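Local coordinates for soluble inorganic pyrophosphatase (Toxoplasma gondii, PDB 5WRT) that hydrolyses inorganic pyrophosphate to phosphate as a type I, probably magnesium-dependent pyrophosphatase, and packs here as a two-fold symmetric pair of pyrophosphatase domains, at the interface of chains A and B. Numbering follows the deposited sequence. Chains: chain A/B, Soluble inorganic pyrophosphatase.

Contact 1: the interface of chains A and B. Residues chain A 87, 193-194, 196-197; chain B 56, 88, 90.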
# COMPACT_ATOMS: atom_id res chain seq x y z
N SER A 87 -3.65 6.23 1.35
CA SER A 87 -2.64 5.47 2.06
C SER A 87 -1.37 6.29 2.19
O SER A 87 -1.10 7.18 1.37
CB SER A 87 -2.34 4.15 1.36
OG SER A 87 -3.42 3.25 1.50
N TRP A 193 -2.71 -0.10 -6.25
CA TRP A 193 -3.90 -0.20 -5.41
C TRP A 193 -4.37 1.12 -4.81
O TRP A 193 -5.49 1.17 -4.30
CB TRP A 193 -3.66 -1.21 -4.28
CG TRP A 193 -3.56 -2.63 -4.73
CD1 TRP A 193 -2.42 -3.36 -4.94
CD2 TRP A 193 -4.65 -3.51 -5.04
NE1 TRP A 193 -2.74 -4.63 -5.35
CE2 TRP A 193 -4.10 -4.75 -5.42
CE3 TRP A 193 -6.05 -3.37 -5.02
CZ2 TRP A 193 -4.89 -5.84 -5.79
CZ3 TRP A 193 -6.83 -4.45 -5.38
CH2 TRP A 193 -6.25 -5.67 -5.76
N TYR A 194 -3.55 2.18 -4.84
CA TYR A 194 -3.83 3.34 -3.99
C TYR A 194 -5.06 4.13 -4.41
O TYR A 194 -5.54 4.96 -3.62
CB TYR A 194 -2.60 4.26 -3.93
CG TYR A 194 -2.40 5.14 -5.14
CD1 TYR A 194 -2.16 4.58 -6.39
CD2 TYR A 194 -2.43 6.52 -5.03
CE1 TYR A 194 -1.96 5.39 -7.50
CE2 TYR A 194 -2.24 7.33 -6.13
CZ TYR A 194 -2.00 6.76 -7.36
OH TYR A 194 -1.81 7.56 -8.46
N LEU A 196 -7.94 2.56 -5.44
CA LEU A 196 -9.14 1.75 -5.26
C LEU A 196 -10.14 2.40 -4.31
O LEU A 196 -11.34 2.40 -4.64
CB LEU A 196 -8.76 0.34 -4.79
CG LEU A 196 -9.93 -0.65 -4.83
CD1 LEU A 196 -10.24 -1.06 -6.26
CD2 LEU A 196 -9.66 -1.87 -3.96
N PRO A 197 -9.75 2.93 -3.15
CA PRO A 197 -10.77 3.55 -2.29
C PRO A 197 -11.34 4.84 -2.86
O PRO A 197 -12.52 5.13 -2.65
CB PRO A 197 -10.02 3.81 -0.97
CG PRO A 197 -8.76 3.01 -1.06
CD PRO A 197 -8.43 2.95 -2.51
N ASN B 56 -11.46 -1.18 1.75
CA ASN B 56 -11.31 0.25 1.47
C ASN B 56 -11.59 1.11 2.70
O ASN B 56 -12.10 2.23 2.58
CB ASN B 56 -12.18 0.70 0.30
CG ASN B 56 -11.63 0.28 -1.04
OD1 ASN B 56 -10.42 0.10 -1.20
ND2 ASN B 56 -12.51 0.11 -2.02
N THR B 88 -4.87 2.66 3.96
CA THR B 88 -6.16 2.01 3.76
C THR B 88 -5.96 0.55 3.37
O THR B 88 -5.12 0.22 2.53
CB THR B 88 -6.96 2.75 2.68
OG1 THR B 88 -7.26 4.07 3.13
CG2 THR B 88 -8.25 2.02 2.38
N TYR B 90 -7.17 -2.60 1.41
CA TYR B 90 -7.89 -2.73 0.14
C TYR B 90 -8.69 -4.01 0.03
O TYR B 90 -9.17 -4.33 -1.06
CB TYR B 90 -6.90 -2.63 -1.02
CG TYR B 90 -6.02 -1.40 -0.97
CD1 TYR B 90 -6.56 -0.13 -1.13
CD2 TYR B 90 -4.65 -1.50 -0.74
CE1 TYR B 90 -5.76 1.00 -1.08
CE2 TYR B 90 -3.85 -0.37 -0.69
CZ TYR B 90 -4.41 0.87 -0.86
OH TYR B 90 -3.63 2.00 -0.81

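Contact 2: the interface of chains A and B. Residues chain A 90-91, 181-183, 186; chain B 189, 193, 196.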
# COMPACT_ATOMS: atom_id res chain seq x y z
N TYR A 90 5.43 5.33 1.47
CA TYR A 90 6.55 4.87 2.29
C TYR A 90 7.90 5.28 1.73
O TYR A 90 8.93 4.77 2.20
CB TYR A 90 6.50 3.35 2.45
CG TYR A 90 5.16 2.84 2.92
CD1 TYR A 90 4.68 3.15 4.18
CD2 TYR A 90 4.37 2.04 2.10
CE1 TYR A 90 3.45 2.69 4.61
CE2 TYR A 90 3.14 1.57 2.52
CZ TYR A 90 2.69 1.90 3.78
OH TYR A 90 1.47 1.44 4.21
N TRP A 91 7.93 6.16 0.74
CA TRP A 91 9.18 6.59 0.13
C TRP A 91 9.07 8.06 -0.26
O TRP A 91 7.98 8.56 -0.53
CB TRP A 91 9.53 5.74 -1.10
CG TRP A 91 9.46 4.27 -0.84
CD1 TRP A 91 10.48 3.46 -0.42
CD2 TRP A 91 8.31 3.42 -0.97
NE1 TRP A 91 10.03 2.17 -0.28
CE2 TRP A 91 8.70 2.12 -0.61
CE3 TRP A 91 6.98 3.65 -1.35
CZ2 TRP A 91 7.82 1.04 -0.62
CZ3 TRP A 91 6.10 2.57 -1.36
CH2 TRP A 91 6.53 1.29 -1.00
N ARG A 181 14.97 -5.91 -0.11
CA ARG A 181 13.83 -6.76 -0.43
C ARG A 181 12.52 -6.05 -0.16
O ARG A 181 12.36 -5.36 0.86
CB ARG A 181 13.90 -8.07 0.36
CG ARG A 181 12.69 -8.96 0.16
CD ARG A 181 13.06 -10.27 -0.51
NE ARG A 181 14.08 -10.99 0.24
CZ ARG A 181 13.87 -11.60 1.40
NH1 ARG A 181 12.66 -11.58 1.96
NH2 ARG A 181 14.86 -12.23 2.01
N GLY A 182 11.57 -6.22 -1.08
CA GLY A 182 10.26 -5.62 -0.95
C GLY A 182 10.13 -4.20 -1.43
O GLY A 182 9.01 -3.67 -1.46
N VAL A 183 11.23 -3.55 -1.81
CA VAL A 183 11.15 -2.15 -2.24
C VAL A 183 10.48 -2.05 -3.61
O VAL A 183 9.52 -1.30 -3.79
CB VAL A 183 12.54 -1.50 -2.23
CG1 VAL A 183 12.50 -0.17 -2.97
CG2 VAL A 183 13.01 -1.30 -0.80
N GLY A 186 6.93 -3.41 -3.34
CA GLY A 186 6.18 -2.49 -2.49
C GLY A 186 5.76 -1.24 -3.24
O GLY A 186 4.63 -0.76 -3.07
N GLU B 189 2.75 -7.05 0.26
CA GLU B 189 3.43 -5.76 0.40
C GLU B 189 2.69 -4.83 1.36
O GLU B 189 3.33 -4.00 2.02
CB GLU B 189 3.62 -5.10 -0.96
CG GLU B 189 4.58 -5.83 -1.90
CD GLU B 189 5.89 -6.22 -1.23
OE1 GLU B 189 6.42 -5.42 -0.43
OE2 GLU B 189 6.39 -7.32 -1.52
N TRP B 193 4.76 -3.36 4.78
CA TRP B 193 5.14 -1.96 4.88
C TRP B 193 4.26 -1.13 5.81
O TRP B 193 4.65 -0.00 6.14
CB TRP B 193 5.12 -1.31 3.49
CG TRP B 193 6.22 -1.78 2.59
CD1 TRP B 193 6.12 -2.71 1.59
CD2 TRP B 193 7.58 -1.35 2.62
NE1 TRP B 193 7.35 -2.88 0.99
CE2 TRP B 193 8.26 -2.06 1.60
CE3 TRP B 193 8.30 -0.44 3.40
CZ2 TRP B 193 9.62 -1.88 1.35
CZ3 TRP B 193 9.65 -0.27 3.14
CH2 TRP B 193 10.29 -0.98 2.13
N LEU B 196 5.79 0.85 8.81
CA LEU B 196 6.94 1.74 8.67
C LEU B 196 6.69 3.13 9.24
O LEU B 196 7.55 3.63 9.99
CB LEU B 196 7.37 1.81 7.20
CG LEU B 196 8.72 2.49 6.94
CD1 LEU B 196 9.88 1.58 7.33
CD2 LEU B 196 8.85 2.93 5.49

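Contact 3: the interface of chains A and B. Residues chain A 181-182; chain B 192, 209.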
# COMPACT_ATOMS: atom_id res chain seq x y z
N ARG A 181 14.97 -5.91 -0.11
CA ARG A 181 13.83 -6.76 -0.43
C ARG A 181 12.52 -6.05 -0.16
O ARG A 181 12.36 -5.36 0.86
CB ARG A 181 13.90 -8.07 0.36
CG ARG A 181 12.69 -8.96 0.16
CD ARG A 181 13.06 -10.27 -0.51
NE ARG A 181 14.08 -10.99 0.24
CZ ARG A 181 13.87 -11.60 1.40
NH1 ARG A 181 12.66 -11.58 1.96
NH2 ARG A 181 14.86 -12.23 2.01
N GLY A 182 11.57 -6.22 -1.08
CA GLY A 182 10.26 -5.62 -0.95
C GLY A 182 10.13 -4.20 -1.43
O GLY A 182 9.01 -3.67 -1.46
N ARG B 192 3.74 -5.96 4.73
CA ARG B 192 5.17 -5.77 4.92
C ARG B 192 5.49 -4.34 5.33
O ARG B 192 6.39 -4.11 6.15
CB ARG B 192 5.94 -6.14 3.65
CG ARG B 192 7.44 -6.24 3.87
CD ARG B 192 8.24 -5.83 2.64
NE ARG B 192 7.96 -6.68 1.49
CZ ARG B 192 8.54 -7.85 1.26
NH1 ARG B 192 9.44 -8.32 2.12
NH2 ARG B 192 8.22 -8.55 0.19
N GLU B 209 8.69 -16.00 1.82
CA GLU B 209 7.65 -15.04 1.43
C GLU B 209 6.58 -15.65 0.54
O GLU B 209 5.71 -14.92 0.05
CB GLU B 209 8.24 -13.80 0.73
CG GLU B 209 9.40 -13.15 1.47
CD GLU B 209 9.63 -11.72 1.04
OE1 GLU B 209 9.09 -11.32 -0.02
OE2 GLU B 209 10.35 -10.99 1.75

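Contact 1: the interface of chains A and B
With CG opposite its own carbonyl carbon (chi1 -53°) and the ring turned by a chi2 of -67°, B:Tyr90 sends its phenol into chain A, where A:Ser87, its OG likewise opposite the carbonyl carbon (chi1 -71°), meets the phenolic oxygen. A:Ser87 OG donates a hydrogen bond of 2.6 Å to B:Tyr90 OH and accepts one of 2.9 Å from the backbone B:Thr88 N. One serine hydroxyl thus links the end of the tyrosine to the short strand 88-89 that precedes it, and these two bonds help to fix the ring's reach across the boundary. In this patch of the two-fold interface the tyrosine lies against the end of helix 183-193 and the start of helix 196-199. A:Trp193 CB lies 3.6 Å above one face of the B:Tyr90 ring, shifted toward its rim, while its own chain supplies the opposite face, with B:Thr88 O 3.4 Å above the ring centre. A:Pro197 CG and, from the tyrosine's own chain, B:Asn56 OD1 lie at the ring edge in its plane, and A:Pro197 CD is 3.6 Å from B:Tyr90 CE1. The proline also touches the methyl B:Thr88 CG2 through its CG. B:Asn56 crosses A:Leu196 and A:Pro197 at roughly a right angle. Its carbonyl oxygen points into this apolar corner, B:Asn56 OD1 standing 3.4 Å from A:Pro197 CG and 3.5 Å from A:Leu196 CD2.

Contact 2: the interface of chains A and B
The indole B:Trp193 NE1 is shared between two oxygens: it donates a 3.1 Å hydrogen bond to the backbone A:Gly182 O across the interface and makes a weak one to the carboxylate of B:Glu189 in its own chain. A:Gly182 O lies close to the indole plane, whereas the N-H arrives above the carbonyl plane, 50° out of it. B:Glu189 bends at chi2 (-48°), which turns the carboxylate toward the indole N-H. Its B:Glu189 CG rests 3.7 Å from A:Gly186 CA. The indole face is met by a second tryptophan: A:Trp91 stands edge-to-face against it, planes 64° apart, with A:Trp91 CZ2 3.8 Å from B:Trp193 CE2. A:Val183 adds apolar contact at the far end of the indole, its CG2 4.0 Å from B:Trp193 CH2. At the other margin B:Leu196 CD2 packs 3.9 Å from A:Tyr90 CB. The indole thus sits with its N-H on backbone and carboxylate oxygens, its edge along the backbone of A:Gly182 and A:Val183, and one face against A:Trp91. B:Trp193 closes helix 183-193, and it docks where the same helix of chain A begins, with A:Tyr90 and A:Trp91 flanking from the loop between strands 88-89 and 92-95.

Contact 3: the interface of chains A and B
A:Gly182 CA rests on the guanidinium of B:Arg192, 3.4 Å above its plane and displaced toward the rim, with 3.6 Å between A:Gly182 CA and B:Arg192 CZ. With no side chain in the way, the glycine CA can sit directly over the guanidinium. Next outward, the aliphatic stem of A:Arg181 runs past B:Glu209 in the opposite direction, A:Arg181 CD lying 4.0 Å from B:Glu209 CD. At the rim, B:Glu209 joins the two arginines. B:Arg192 grips it end-on: B:Arg192 NH1 donates a hydrogen bond of 2.9 Å to B:Glu209 OE2, and B:Arg192 NH2 one of the same 2.9 Å to B:Glu209 OE1. Both oxygens lie near the guanidinium plane, but each is approached from out of the carboxylate plane, OE2 by 37° and OE1 by 34° on its syn side. This paired, nearly straight grip should hold the carboxylate in place for chain A. A:Arg181, bent at chi2 and chi3, curls its end so that NH1 turns toward B:Glu209 OE2; a salt bridge is plausible, but the modelled separation is too short to be trusted in detail. The shared negative charge probably eases the approach of the two guanidinium groups, whose planes are 72° apart. A:Arg181 and A:Gly182 belong to the short link between helices 173-179 and 183-193, B:Arg192 lies on the last turn of its helix 183-193, and B:Glu209 ends the 3-10 helix 207-209.

Contacts 2 and 3 are neighbours, the centres of their C-alpha atoms about 7 Å apart, and share A:Arg181 and A:Gly182. Contact 1 lies farther along the interface, about 15 Å from contact 2 and 19 Å from contact 3 between the same kind of centres. Helix 183-193 enters all three, and one tyrosine-tryptophan pair serves twice, as B:Tyr90 and A:Trp193 in contact 1 and as A:Tyr90 and B:Trp193 in contact 2. The aromatic contacts thus recur on both sides of the two-fold axis, with the charged contact farther from it. Whether this pair is the biological dimer cannot be settled from the coordinates alone.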